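Local coordinates for dihydropteridine reductase (Caenorhabditis elegans, PDB 1OOE), which probably reduces quinonoid dihydrobiopterin to tetrahydrobiopterin with NADH or NADPH, working as a homodimeric member of the short-chain dehydrogenase/reductase family, at residues A[41-49]-A[59-67]; A[97-108]-A[142-153]. All coordinates share one frame; numbering follows the deposited sequence.

Overall arrangement
Both contacts belong to the Rossmann-type short-chain dehydrogenase fold but differ in place and chemistry. Interaction 1 sets strand 43-46, an outermost strand of the sheet, against helix 53-68; it is partly buried and combines a small aliphatic core with direct hydrogen bonds to the strand backbone. Interaction 2 is buried and joins two helices, 93-118 and 141-158, through small residues, a Met-aromatic contact and bridging waters; its surroundings include the second subunit. The centres of interaction 1 and interaction 2 lie about 22 Å apart, and the two contacts do not touch. Helices 53-68 and 93-118 also pack on each other, so one helix of each contact meets a helix of the other.

Interaction 1 of 2, residues A[41-49]-A[59-67]; sequences ADSNILVDG and SILEQTASS
Ile45 lies over the near side of helix 59-67 and overlaps Gln63, the two side chains sliding past each other in opposite directions. CG1 of Ile45 stands beside its own backbone N (chi1 -56°), and the further bend at chi2 lays CD1 against the helix backbone, 3.6 Å from Gln63 O. The other branch, Ile45 CG2, rests 3.8 Å from Gln63 CB. Thr64 meets Ile45 roughly at a right angle, while its OG1 donates to Ile60 O, which also accepts from Thr64 N on the opposite face of the carbonyl. Farther along, Val47 CG2 packs 3.9 Å from Ile60 CD1 and extends the apolar patch.

Beside this patch the Gln63 amide grips one residue of the strand backbone twice. Gln63 OE1 accepts from Leu46 N at 3.0 Å, the donor tilted 29° from the plane of the Gln63 carbonyl. Gln63 NE2 donates to Leu46 O, also at 3.0 Å, and this acceptor sits in the amide plane. A further bond from NE2 to Ser59 OG, one helical turn back, restrains the rotation of the amide. Were Gln63 an alanine, Leu46 N and O would probably lose both their side-chain mates and Ser59 OG the NE2 bond, leaving the edge strand less firmly tied to the helix. At the other end, Ser43 OG and Ser67 OG share a hydrogen bond of 3.1 Å.

Strand and helix run nearly antiparallel, as expected for the first half of the beta-alpha-beta crossover leading from strand 43-46 to strand 73-78. On the sheet side, strand 43-46 is hydrogen-bonded to strand 28-34; the inner face of helix 53-68, with Ile60 and Thr64, touches strand 4-9 and helix 93-118.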
ATOM      1  N   ALA A  41      -0.068  10.955 -29.852  1.00 17.23           N
ATOM      2  CA  ALA A  41       1.263  10.905 -29.250  1.00 17.25           C
ATOM      3  C   ALA A  41       2.350  10.650 -30.293  1.00 18.20           C
ATOM      4  O   ALA A  41       2.085  10.060 -31.341  1.00 18.59           O
ATOM      5  CB  ALA A  41       1.307   9.816 -28.189  1.00 16.33           C
ATOM      6  N   ASP A  42       3.574  11.087 -29.997  1.00 17.07           N
ATOM      7  CA  ASP A  42       4.696  10.888 -30.913  1.00 17.26           C
ATOM      8  C   ASP A  42       5.197   9.453 -30.828  1.00 17.89           C
ATOM      9  O   ASP A  42       5.728   8.904 -31.796  1.00 18.55           O
ATOM     10  CB  ASP A  42       5.842  11.850 -30.589  1.00 20.23           C
ATOM     11  CG  ASP A  42       5.465  13.302 -30.808  1.00 22.14           C
ATOM     12  OD1 ASP A  42       4.819  13.896 -29.920  1.00 23.16           O
ATOM     13  OD2 ASP A  42       5.806  13.848 -31.879  1.00 25.40           O
ATOM     14  N   SER A  43       5.029   8.855 -29.654  1.00 16.08           N
ATOM     15  CA  SER A  43       5.428   7.477 -29.406  1.00 15.63           C
ATOM     16  C   SER A  43       4.419   6.826 -28.475  1.00 15.75           C
ATOM     17  O   SER A  43       3.922   7.460 -27.543  1.00 15.43           O
ATOM     18  CB  SER A  43       6.818   7.414 -28.769  1.00 16.72           C
ATOM     19  OG  SER A  43       7.828   7.658 -29.728  1.00 19.29           O
ATOM     20  N   ASN A  44       4.111   5.564 -28.742  1.00 13.89           N
ATOM     21  CA  ASN A  44       3.166   4.821 -27.925  1.00 15.08           C
ATOM     22  C   ASN A  44       3.795   3.561 -27.354  1.00 14.14           C
ATOM     23  O   ASN A  44       4.344   2.734 -28.084  1.00 16.10           O
ATOM     24  CB  ASN A  44       1.925   4.458 -28.744  1.00 13.93           C
ATOM     25  CG  ASN A  44       0.928   5.597 -28.824  1.00 14.52           C
ATOM     26  OD1 ASN A  44       0.286   5.944 -27.830  1.00 14.11           O
ATOM     27  ND2 ASN A  44       0.799   6.195 -30.004  1.00 13.60           N
ATOM     28  N   ILE A  45       3.717   3.436 -26.034  1.00 13.33           N
ATOM     29  CA  ILE A  45       4.241   2.283 -25.317  1.00 13.66           C
ATOM     30  C   ILE A  45       3.011   1.454 -24.957  1.00 14.35           C
ATOM     31  O   ILE A  45       2.127   1.930 -24.245  1.00 13.70           O
ATOM     32  CB  ILE A  45       4.967   2.717 -24.024  1.00 14.29           C
ATOM     33  CG1 ILE A  45       6.075   3.727 -24.356  1.00 17.68           C
ATOM     34  CG2 ILE A  45       5.528   1.500 -23.305  1.00 14.65           C
ATOM     35  CD1 ILE A  45       7.115   3.223 -25.327  1.00 19.01           C
ATOM     36  N   LEU A  46       2.956   0.223 -25.454  1.00 15.10           N
ATOM     37  CA  LEU A  46       1.810  -0.649 -25.210  1.00 17.73           C
ATOM     38  C   LEU A  46       1.909  -1.493 -23.950  1.00 17.93           C
ATOM     39  O   LEU A  46       2.875  -2.231 -23.752  1.00 19.01           O
ATOM     40  CB  LEU A  46       1.591  -1.569 -26.414  1.00 18.03           C
ATOM     41  CG  LEU A  46       0.370  -2.491 -26.342  1.00 20.80           C
ATOM     42  CD1 LEU A  46      -0.898  -1.655 -26.286  1.00 22.46           C
ATOM     43  CD2 LEU A  46       0.350  -3.406 -27.555  1.00 21.66           C
ATOM     44  N   VAL A  47       0.885  -1.395 -23.108  1.00 17.48           N
ATOM     45  CA  VAL A  47       0.837  -2.151 -21.867  1.00 18.78           C
ATOM     46  C   VAL A  47      -0.156  -3.303 -21.996  1.00 18.71           C
ATOM     47  O   VAL A  47      -1.307  -3.099 -22.384  1.00 17.91           O
ATOM     48  CB  VAL A  47       0.399  -1.262 -20.685  1.00 17.37           C
ATOM     49  CG1 VAL A  47       0.407  -2.071 -19.397  1.00 18.80           C
ATOM     50  CG2 VAL A  47       1.320  -0.058 -20.567  1.00 18.32           C
ATOM     51  N   ASP A  48       0.301  -4.510 -21.677  1.00 18.28           N
ATOM     52  CA  ASP A  48      -0.541  -5.700 -21.738  1.00 17.98           C
ATOM     53  C   ASP A  48      -1.101  -5.943 -20.340  1.00 17.78           C
ATOM     54  O   ASP A  48      -0.389  -6.403 -19.449  1.00 17.39           O
ATOM     55  CB  ASP A  48       0.285  -6.911 -22.180  1.00 18.13           C
ATOM     56  CG  ASP A  48      -0.569  -8.137 -22.442  1.00 18.30           C
ATOM     57  OD1 ASP A  48      -1.621  -8.288 -21.788  1.00 18.90           O
ATOM     58  OD2 ASP A  48      -0.180  -8.963 -23.296  1.00 19.89           O
ATOM     59  N   GLY A  49      -2.379  -5.628 -20.155  1.00 17.93           N
ATOM     60  CA  GLY A  49      -3.010  -5.801 -18.859  1.00 19.65           C
ATOM     61  C   GLY A  49      -3.032  -7.213 -18.308  1.00 20.13           C
ATOM     62  O   GLY A  49      -3.266  -7.401 -17.113  1.00 21.77           O
ATOM     63  N   SER A  59       8.477  -5.040 -20.073  1.00  9.19           N
ATOM     64  CA  SER A  59       7.978  -4.617 -21.375  1.00 10.26           C
ATOM     65  C   SER A  59       7.954  -3.103 -21.529  1.00 10.45           C
ATOM     66  O   SER A  59       8.393  -2.570 -22.545  1.00 10.59           O
ATOM     67  CB  SER A  59       6.575  -5.175 -21.612  1.00 11.82           C
ATOM     68  OG  SER A  59       6.124  -4.855 -22.914  1.00 13.22           O
ATOM     69  N   ILE A  60       7.441  -2.412 -20.518  1.00  9.14           N
ATOM     70  CA  ILE A  60       7.367  -0.960 -20.565  1.00  8.07           C
ATOM     71  C   ILE A  60       8.767  -0.340 -20.618  1.00  8.64           C
ATOM     72  O   ILE A  60       9.018   0.581 -21.396  1.00  8.79           O
ATOM     73  CB  ILE A  60       6.580  -0.417 -19.351  1.00  8.73           C
ATOM     74  CG1 ILE A  60       5.113  -0.853 -19.460  1.00  9.73           C
ATOM     75  CG2 ILE A  60       6.659   1.101 -19.302  1.00  7.88           C
ATOM     76  CD1 ILE A  60       4.304  -0.643 -18.185  1.00 10.20           C
ATOM     77  N   LEU A  61       9.685  -0.859 -19.809  1.00  7.44           N
ATOM     78  CA  LEU A  61      11.048  -0.334 -19.806  1.00  9.66           C
ATOM     79  C   LEU A  61      11.751  -0.591 -21.136  1.00 10.46           C
ATOM     80  O   LEU A  61      12.440   0.284 -21.658  1.00 12.86           O
ATOM     81  CB  LEU A  61      11.864  -0.946 -18.664  1.00 11.28           C
ATOM     82  CG  LEU A  61      11.853  -0.187 -17.333  1.00 12.32           C
ATOM     83  CD1 LEU A  61      10.423   0.032 -16.868  1.00 13.47           C
ATOM     84  CD2 LEU A  61      12.653  -0.964 -16.297  1.00 15.10           C
ATOM     85  N   GLU A  62      11.580  -1.787 -21.692  1.00 11.93           N
ATOM     86  CA  GLU A  62      12.227  -2.100 -22.962  1.00 11.21           C
ATOM     87  C   GLU A  62      11.734  -1.177 -24.065  1.00 11.81           C
ATOM     88  O   GLU A  62      12.532  -0.630 -24.822  1.00 12.92           O
ATOM     89  CB  GLU A  62      11.969  -3.557 -23.366  1.00 13.88           C
ATOM     90  CG  GLU A  62      12.554  -4.585 -22.413  1.00 18.87           C
ATOM     91  CD  GLU A  62      12.297  -6.017 -22.858  1.00 22.36           C
ATOM     92  OE1 GLU A  62      11.180  -6.304 -23.343  1.00 26.06           O
ATOM     93  OE2 GLU A  62      13.208  -6.858 -22.711  1.00 24.89           O
ATOM     94  N   GLN A  63      10.418  -1.002 -24.149  1.00 11.12           N
ATOM     95  CA  GLN A  63       9.829  -0.151 -25.176  1.00 10.70           C
ATOM     96  C   GLN A  63      10.208   1.313 -25.028  1.00 11.20           C
ATOM     97  O   GLN A  63      10.448   2.002 -26.023  1.00 11.66           O
ATOM     98  CB  GLN A  63       8.308  -0.269 -25.155  1.00 11.39           C
ATOM     99  CG  GLN A  63       7.777  -1.625 -25.555  1.00 12.50           C
ATOM    100  CD  GLN A  63       6.269  -1.664 -25.501  1.00 12.33           C
ATOM    101  OE1 GLN A  63       5.592  -1.018 -26.301  1.00 12.27           O
ATOM    102  NE2 GLN A  63       5.732  -2.406 -24.541  1.00 10.38           N
ATOM    103  N   THR A  64      10.250   1.798 -23.793  1.00 11.03           N
ATOM    104  CA  THR A  64      10.596   3.196 -23.564  1.00  9.91           C
ATOM    105  C   THR A  64      12.060   3.460 -23.916  1.00 11.44           C
ATOM    106  O   THR A  64      12.390   4.499 -24.501  1.00 10.54           O
ATOM    107  CB  THR A  64      10.327   3.599 -22.100  1.00 10.86           C
ATOM    108  OG1 THR A  64       8.933   3.416 -21.814  1.00  9.76           O
ATOM    109  CG2 THR A  64      10.694   5.060 -21.866  1.00 13.27           C
ATOM    110  N   ALA A  65      12.931   2.518 -23.572  1.00 10.94           N
ATOM    111  CA  ALA A  65      14.351   2.661 -23.871  1.00 12.90           C
ATOM    112  C   ALA A  65      14.589   2.636 -25.378  1.00 13.11           C
ATOM    113  O   ALA A  65      15.429   3.376 -25.892  1.00 12.37           O
ATOM    114  CB  ALA A  65      15.147   1.550 -23.194  1.00 12.51           C
ATOM    115  N   SER A  66      13.852   1.785 -26.086  1.00 14.94           N
ATOM    116  CA  SER A  66      13.998   1.690 -27.536  1.00 15.77           C
ATOM    117  C   SER A  66      13.588   3.003 -28.199  1.00 15.81           C
ATOM    118  O   SER A  66      14.171   3.416 -29.202  1.00 17.06           O
ATOM    119  CB  SER A  66      13.136   0.549 -28.084  1.00 16.79           C
ATOM    120  OG  SER A  66      13.270   0.436 -29.492  1.00 20.03           O
ATOM    121  N   SER A  67      12.585   3.663 -27.631  1.00 14.45           N
ATOM    122  CA  SER A  67      12.102   4.923 -28.174  1.00 14.91           C
ATOM    123  C   SER A  67      12.998   6.119 -27.848  1.00 15.24           C
ATOM    124  O   SER A  67      13.242   6.967 -28.706  1.00 16.68           O
ATOM    125  CB  SER A  67      10.683   5.198 -27.666  1.00 15.11           C
ATOM    126  OG  SER A  67      10.223   6.463 -28.103  1.00 20.22           O
TER

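Interaction 2 of 2, residues A[97-108]-A[142-153]; sequences ADLMIKQSVWSS and GYGMAKAAVHHL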
ATOM      1  N   ALA A  97      -9.665  -4.955  -3.989  1.00 12.07           N
ATOM      2  CA  ALA A  97      -8.408  -4.502  -3.405  1.00 11.84           C
ATOM      3  C   ALA A  97      -7.291  -4.850  -4.389  1.00 11.70           C
ATOM      4  O   ALA A  97      -6.367  -4.063  -4.601  1.00 10.27           O
ATOM      5  CB  ALA A  97      -8.166  -5.192  -2.063  1.00 10.81           C
ATOM      6  N   ASP A  98      -7.394  -6.032  -4.992  1.00 10.71           N
ATOM      7  CA  ASP A  98      -6.412  -6.507  -5.964  1.00 11.28           C
ATOM      8  C   ASP A  98      -6.392  -5.577  -7.179  1.00 11.04           C
ATOM      9  O   ASP A  98      -5.327  -5.161  -7.642  1.00  9.88           O
ATOM     10  CB  ASP A  98      -6.768  -7.939  -6.386  1.00 10.75           C
ATOM     11  CG  ASP A  98      -5.804  -8.519  -7.404  1.00 12.94           C
ATOM     12  OD1 ASP A  98      -4.599  -8.643  -7.091  1.00 10.77           O
ATOM     13  OD2 ASP A  98      -6.263  -8.861  -8.516  1.00 15.78           O
ATOM     14  N   LEU A  99      -7.574  -5.241  -7.685  1.00 10.73           N
ATOM     15  CA  LEU A  99      -7.672  -4.353  -8.835  1.00 10.97           C
ATOM     16  C   LEU A  99      -7.076  -2.982  -8.536  1.00 11.17           C
ATOM     17  O   LEU A  99      -6.464  -2.360  -9.407  1.00 11.83           O
ATOM     18  CB  LEU A  99      -9.133  -4.188  -9.263  1.00 12.33           C
ATOM     19  CG  LEU A  99      -9.811  -5.411  -9.888  1.00 15.64           C
ATOM     20  CD1 LEU A  99     -11.288  -5.111 -10.106  1.00 17.98           C
ATOM     21  CD2 LEU A  99      -9.141  -5.758 -11.211  1.00 17.00           C
ATOM     22  N   MET A 100      -7.258  -2.506  -7.307  1.00  9.36           N
ATOM     23  CA  MET A 100      -6.737  -1.196  -6.932  1.00  9.58           C
ATOM     24  C   MET A 100      -5.215  -1.156  -6.812  1.00  9.91           C
ATOM     25  O   MET A 100      -4.596  -0.138  -7.121  1.00 11.36           O
ATOM     26  CB  MET A 100      -7.402  -0.712  -5.641  1.00 10.82           C
ATOM     27  CG  MET A 100      -8.877  -0.368  -5.829  1.00 10.53           C
ATOM     28  SD  MET A 100      -9.161   0.871  -7.136  1.00 13.52           S
ATOM     29  CE  MET A 100      -9.442  -0.173  -8.589  1.00 10.69           C
ATOM     30  N   ILE A 101      -4.606  -2.249  -6.366  1.00 10.16           N
ATOM     31  CA  ILE A 101      -3.148  -2.286  -6.275  1.00  8.90           C
ATOM     32  C   ILE A 101      -2.623  -2.262  -7.712  1.00 10.66           C
ATOM     33  O   ILE A 101      -1.713  -1.497  -8.046  1.00 10.33           O
ATOM     34  CB  ILE A 101      -2.644  -3.576  -5.584  1.00  9.26           C
ATOM     35  CG1 ILE A 101      -3.014  -3.560  -4.095  1.00  9.73           C
ATOM     36  CG2 ILE A 101      -1.132  -3.722  -5.781  1.00  9.48           C
ATOM     37  CD1 ILE A 101      -2.248  -2.555  -3.251  1.00 10.47           C
ATOM     38  N   LYS A 102      -3.215  -3.100  -8.559  1.00 10.75           N
ATOM     39  CA  LYS A 102      -2.812  -3.192  -9.961  1.00 11.00           C
ATOM     40  C   LYS A 102      -2.976  -1.886 -10.730  1.00 13.43           C
ATOM     41  O   LYS A 102      -2.171  -1.569 -11.610  1.00 15.08           O
ATOM     42  CB  LYS A 102      -3.603  -4.305 -10.663  1.00 12.18           C
ATOM     43  CG  LYS A 102      -3.182  -5.704 -10.243  1.00 10.39           C
ATOM     44  CD  LYS A 102      -4.146  -6.778 -10.739  1.00 13.24           C
ATOM     45  CE  LYS A 102      -3.584  -8.164 -10.464  1.00 13.32           C
ATOM     46  NZ  LYS A 102      -4.597  -9.245 -10.667  1.00 15.49           N
ATOM     47  N   GLN A 103      -4.007  -1.118 -10.394  1.00 13.25           N
ATOM     48  CA  GLN A 103      -4.267   0.138 -11.085  1.00 13.44           C
ATOM     49  C   GLN A 103      -3.472   1.352 -10.602  1.00 12.44           C
ATOM     50  O   GLN A 103      -2.996   2.139 -11.420  1.00 13.33           O
ATOM     51  CB  GLN A 103      -5.766   0.446 -11.040  1.00 16.82           C
ATOM     52  CG  GLN A 103      -6.586  -0.411 -11.994  1.00 18.20           C
ATOM     53  CD  GLN A 103      -8.079  -0.205 -11.835  1.00 20.74           C
ATOM     54  OE1 GLN A 103      -8.548   0.919 -11.666  1.00 21.89           O
ATOM     55  NE2 GLN A 103      -8.837  -1.294 -11.902  1.00 21.66           N
ATOM     56  N   SER A 104      -3.325   1.506  -9.288  1.00 12.14           N
ATOM     57  CA  SER A 104      -2.601   2.647  -8.726  1.00  9.50           C
ATOM     58  C   SER A 104      -1.151   2.383  -8.319  1.00  9.34           C
ATOM     59  O   SER A 104      -0.268   3.200  -8.592  1.00  9.55           O
ATOM     60  CB  SER A 104      -3.350   3.205  -7.511  1.00 12.37           C
ATOM     61  OG  SER A 104      -4.540   3.870  -7.901  1.00 13.82           O
ATOM     62  N   VAL A 105      -0.906   1.256  -7.659  1.00  8.19           N
ATOM     63  CA  VAL A 105       0.440   0.937  -7.197  1.00  6.85           C
ATOM     64  C   VAL A 105       1.380   0.442  -8.295  1.00  7.86           C
ATOM     65  O   VAL A 105       2.524   0.884  -8.373  1.00  7.54           O
ATOM     66  CB  VAL A 105       0.398  -0.098  -6.048  1.00  7.28           C
ATOM     67  CG1 VAL A 105       1.812  -0.439  -5.593  1.00 10.37           C
ATOM     68  CG2 VAL A 105      -0.399   0.469  -4.878  1.00  8.90           C
ATOM     69  N   TRP A 106       0.913  -0.469  -9.140  1.00  8.47           N
ATOM     70  CA  TRP A 106       1.767  -0.981 -10.213  1.00  8.89           C
ATOM     71  C   TRP A 106       2.255   0.151 -11.121  1.00  7.75           C
ATOM     72  O   TRP A 106       3.451   0.260 -11.405  1.00  8.20           O
ATOM     73  CB  TRP A 106       1.011  -2.009 -11.058  1.00  8.95           C
ATOM     74  CG  TRP A 106       0.828  -3.366 -10.417  1.00 10.40           C
ATOM     75  CD1 TRP A 106       0.820  -3.658  -9.082  1.00  9.84           C
ATOM     76  CD2 TRP A 106       0.566  -4.599 -11.099  1.00 10.58           C
ATOM     77  NE1 TRP A 106       0.566  -5.000  -8.892  1.00 10.54           N
ATOM     78  CE2 TRP A 106       0.407  -5.599 -10.114  1.00 10.11           C
ATOM     79  CE3 TRP A 106       0.448  -4.955 -12.450  1.00 11.10           C
ATOM     80  CZ2 TRP A 106       0.134  -6.938 -10.439  1.00  9.79           C
ATOM     81  CZ3 TRP A 106       0.176  -6.288 -12.772  1.00  9.97           C
ATOM     82  CH2 TRP A 106       0.022  -7.257 -11.767  1.00 11.31           C
ATOM     83  N   SER A 107       1.326   0.988 -11.569  1.00  8.73           N
ATOM     84  CA  SER A 107       1.652   2.103 -12.457  1.00  8.95           C
ATOM     85  C   SER A 107       2.571   3.134 -11.813  1.00  8.95           C
ATOM     86  O   SER A 107       3.568   3.547 -12.412  1.00  8.78           O
ATOM     87  CB  SER A 107       0.365   2.781 -12.943  1.00  9.18           C
ATOM     88  OG  SER A 107      -0.434   3.213 -11.852  1.00  9.89           O
ATOM     89  N   SER A 108       2.244   3.548 -10.592  1.00  9.30           N
ATOM     90  CA  SER A 108       3.064   4.532  -9.894  1.00  7.87           C
ATOM     91  C   SER A 108       4.492   4.043  -9.737  1.00  6.88           C
ATOM     92  O   SER A 108       5.432   4.806  -9.909  1.00  7.11           O
ATOM     93  CB  SER A 108       2.487   4.832  -8.507  1.00  7.13           C
ATOM     94  OG  SER A 108       1.231   5.472  -8.609  1.00  8.40           O
ATOM     95  N   GLY A 142      -9.895  -1.156  -0.100  1.00  9.89           N
ATOM     96  CA  GLY A 142      -8.848  -1.458  -1.066  1.00 10.06           C
ATOM     97  C   GLY A 142      -8.293  -0.207  -1.729  1.00 10.09           C
ATOM     98  O   GLY A 142      -7.075  -0.036  -1.849  1.00  9.88           O
ATOM     99  N   TYR A 143      -9.189   0.669  -2.166  1.00  8.64           N
ATOM    100  CA  TYR A 143      -8.782   1.918  -2.801  1.00  9.77           C
ATOM    101  C   TYR A 143      -7.920   2.691  -1.805  1.00  9.96           C
ATOM    102  O   TYR A 143      -6.854   3.206  -2.151  1.00  8.28           O
ATOM    103  CB  TYR A 143     -10.021   2.741  -3.165  1.00  9.22           C
ATOM    104  CG  TYR A 143      -9.720   4.045  -3.873  1.00  7.82           C
ATOM    105  CD1 TYR A 143      -9.229   4.057  -5.178  1.00  9.16           C
ATOM    106  CD2 TYR A 143      -9.942   5.265  -3.239  1.00  6.45           C
ATOM    107  CE1 TYR A 143      -8.971   5.258  -5.836  1.00  9.35           C
ATOM    108  CE2 TYR A 143      -9.687   6.471  -3.884  1.00  8.94           C
ATOM    109  CZ  TYR A 143      -9.204   6.458  -5.185  1.00  9.61           C
ATOM    110  OH  TYR A 143      -8.969   7.651  -5.834  1.00 10.29           O
ATOM    111  N   GLY A 144      -8.390   2.761  -0.563  1.00 10.05           N
ATOM    112  CA  GLY A 144      -7.657   3.471   0.471  1.00 10.73           C
ATOM    113  C   GLY A 144      -6.250   2.940   0.672  1.00  9.47           C
ATOM    114  O   GLY A 144      -5.301   3.724   0.732  1.00 10.27           O
ATOM    115  N   MET A 145      -6.121   1.617   0.780  1.00  9.44           N
ATOM    116  CA  MET A 145      -4.826   0.952   0.971  1.00 10.74           C
ATOM    117  C   MET A 145      -3.858   1.237  -0.163  1.00  7.95           C
ATOM    118  O   MET A 145      -2.692   1.574   0.060  1.00  8.77           O
ATOM    119  CB  MET A 145      -4.987  -0.566   1.016  1.00 13.76           C
ATOM    120  CG  MET A 145      -5.679  -1.137   2.214  1.00 19.12           C
ATOM    121  SD  MET A 145      -5.235  -2.874   2.281  1.00 13.79           S
ATOM    122  CE  MET A 145      -6.240  -3.567   0.990  1.00 15.22           C
ATOM    123  N   ALA A 146      -4.350   1.035  -1.381  1.00  8.30           N
ATOM    124  CA  ALA A 146      -3.557   1.235  -2.586  1.00  8.20           C
ATOM    125  C   ALA A 146      -3.026   2.655  -2.661  1.00  8.22           C
ATOM    126  O   ALA A 146      -1.832   2.870  -2.885  1.00  7.33           O
ATOM    127  CB  ALA A 146      -4.403   0.925  -3.824  1.00  8.55           C
ATOM    128  N   LYS A 147      -3.910   3.629  -2.466  1.00  7.63           N
ATOM    129  CA  LYS A 147      -3.489   5.020  -2.532  1.00  7.64           C
ATOM    130  C   LYS A 147      -2.565   5.411  -1.378  1.00  7.64           C
ATOM    131  O   LYS A 147      -1.683   6.250  -1.553  1.00  7.55           O
ATOM    132  CB  LYS A 147      -4.716   5.939  -2.597  1.00  7.20           C
ATOM    133  CG  LYS A 147      -5.469   5.852  -3.926  1.00  6.62           C
ATOM    134  CD  LYS A 147      -4.646   6.438  -5.077  1.00  7.52           C
ATOM    135  CE  LYS A 147      -5.467   6.538  -6.357  1.00  7.37           C
ATOM    136  NZ  LYS A 147      -4.712   7.236  -7.447  1.00  8.68           N
ATOM    137  N   ALA A 148      -2.746   4.808  -0.204  1.00  6.57           N
ATOM    138  CA  ALA A 148      -1.870   5.119   0.927  1.00  6.96           C
ATOM    139  C   ALA A 148      -0.459   4.655   0.575  1.00  7.58           C
ATOM    140  O   ALA A 148       0.522   5.291   0.961  1.00  7.51           O
ATOM    141  CB  ALA A 148      -2.353   4.417   2.203  1.00  7.79           C
ATOM    142  N   ALA A 149      -0.358   3.547  -0.157  1.00  8.27           N
ATOM    143  CA  ALA A 149       0.950   3.041  -0.557  1.00  6.27           C
ATOM    144  C   ALA A 149       1.597   4.048  -1.506  1.00  6.60           C
ATOM    145  O   ALA A 149       2.800   4.296  -1.416  1.00  7.29           O
ATOM    146  CB  ALA A 149       0.819   1.676  -1.237  1.00  7.72           C
ATOM    147  N   VAL A 150       0.804   4.632  -2.403  1.00  6.68           N
ATOM    148  CA  VAL A 150       1.337   5.622  -3.343  1.00  6.23           C
ATOM    149  C   VAL A 150       1.818   6.850  -2.568  1.00  6.05           C
ATOM    150  O   VAL A 150       2.848   7.435  -2.896  1.00  6.79           O
ATOM    151  CB  VAL A 150       0.279   6.044  -4.403  1.00  5.30           C
ATOM    152  CG1 VAL A 150       0.820   7.195  -5.263  1.00  6.95           C
ATOM    153  CG2 VAL A 150      -0.058   4.858  -5.296  1.00  7.43           C
ATOM    154  N   HIS A 151       1.077   7.240  -1.534  1.00  7.44           N
ATOM    155  CA  HIS A 151       1.485   8.386  -0.727  1.00  7.15           C
ATOM    156  C   HIS A 151       2.820   8.076  -0.036  1.00  5.66           C
ATOM    157  O   HIS A 151       3.693   8.940   0.045  1.00  6.08           O
ATOM    158  CB  HIS A 151       0.423   8.722   0.325  1.00  8.25           C
ATOM    159  CG  HIS A 151      -0.847   9.278  -0.246  1.00  8.62           C
ATOM    160  ND1 HIS A 151      -1.880   9.734   0.547  1.00  9.89           N
ATOM    161  CD2 HIS A 151      -1.251   9.448  -1.526  1.00  8.25           C
ATOM    162  CE1 HIS A 151      -2.867  10.160  -0.222  1.00  7.87           C
ATOM    163  NE2 HIS A 151      -2.511   9.998  -1.486  1.00  8.17           N
ATOM    164  N   HIS A 152       2.989   6.850   0.453  1.00  6.43           N
ATOM    165  CA  HIS A 152       4.240   6.502   1.118  1.00  7.08           C
ATOM    166  C   HIS A 152       5.390   6.462   0.113  1.00  8.06           C
ATOM    167  O   HIS A 152       6.499   6.923   0.404  1.00  6.54           O
ATOM    168  CB  HIS A 152       4.141   5.157   1.846  1.00  6.46           C
ATOM    169  CG  HIS A 152       5.320   4.882   2.724  1.00  5.97           C
ATOM    170  ND1 HIS A 152       6.462   4.260   2.265  1.00  6.84           N
ATOM    171  CD2 HIS A 152       5.585   5.264   3.996  1.00  7.86           C
ATOM    172  CE1 HIS A 152       7.382   4.279   3.215  1.00  5.54           C
ATOM    173  NE2 HIS A 152       6.876   4.885   4.274  1.00  5.80           N
ATOM    174  N   LEU A 153       5.109   5.920  -1.070  1.00  7.01           N
ATOM    175  CA  LEU A 153       6.099   5.829  -2.140  1.00  7.38           C
ATOM    176  C   LEU A 153       6.622   7.228  -2.429  1.00  8.68           C
ATOM    177  O   LEU A 153       7.818   7.435  -2.642  1.00  7.15           O
ATOM    178  CB  LEU A 153       5.452   5.244  -3.400  1.00  7.12           C
ATOM    179  CG  LEU A 153       6.229   5.348  -4.719  1.00  7.91           C
ATOM    180  CD1 LEU A 153       7.549   4.612  -4.616  1.00  9.50           C
ATOM    181  CD2 LEU A 153       5.395   4.770  -5.841  1.00  8.15           C
TER
HETATM  182  O   HOH W   1      -5.709  -2.463  -2.177  1.00 19.08           O
HETATM  183  O   HOH W   2      -2.174   6.227  -8.260  1.00 10.12           O
HETATM  184  O   HOH W   3      -5.282   5.401  -9.875  1.00 22.78           O
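The Tyr143 ring receives Met100 SD at its edge, in the ring plane and 3.7 Å from Tyr143 CD1, a Met-aromatic contact. Over one face lies Lys147 CG, offset toward the rim, and Trp83 meets the ring edge-to-face. In Met100, chi1 of -69° sets CG beside its own backbone N and against the Tyr143 backbone, and the bend at chi2 (-56°) brings SD to the ring edge.

Between the helices, which cross at 28°, small residues permit close approach: Ala97 CA comes within 3.9 Å of Gly142 CA, and a CB on Gly142 would lie too near Ala97 CA. Ala146 CB fits against the first helix, 3.5 Å from Met100 O, and Val105 CG2 lies 3.4 Å from Ala146 O. Farther on, Ser108 CB meets Leu153 CD2, while Ser108 OG donates to Ser104 O. Leu153 also packs on Ile141 of the second subunit.

Water bridges the two helices at two places. One molecule donates to both Ala97 O and Gly142 O; another lies 2.6 Å from Ser104 OG and accepts from Lys147 NZ. Lys147 NZ also hydrogen-bonds to Thr128 O and Gly129 O. Tyr143 and Lys147 are spaced like the family's catalytic tyrosine and lysine, so Met100 at the Tyr143 edge and Ser104, water-linked to Lys147, probably belong to the second shell of the active site.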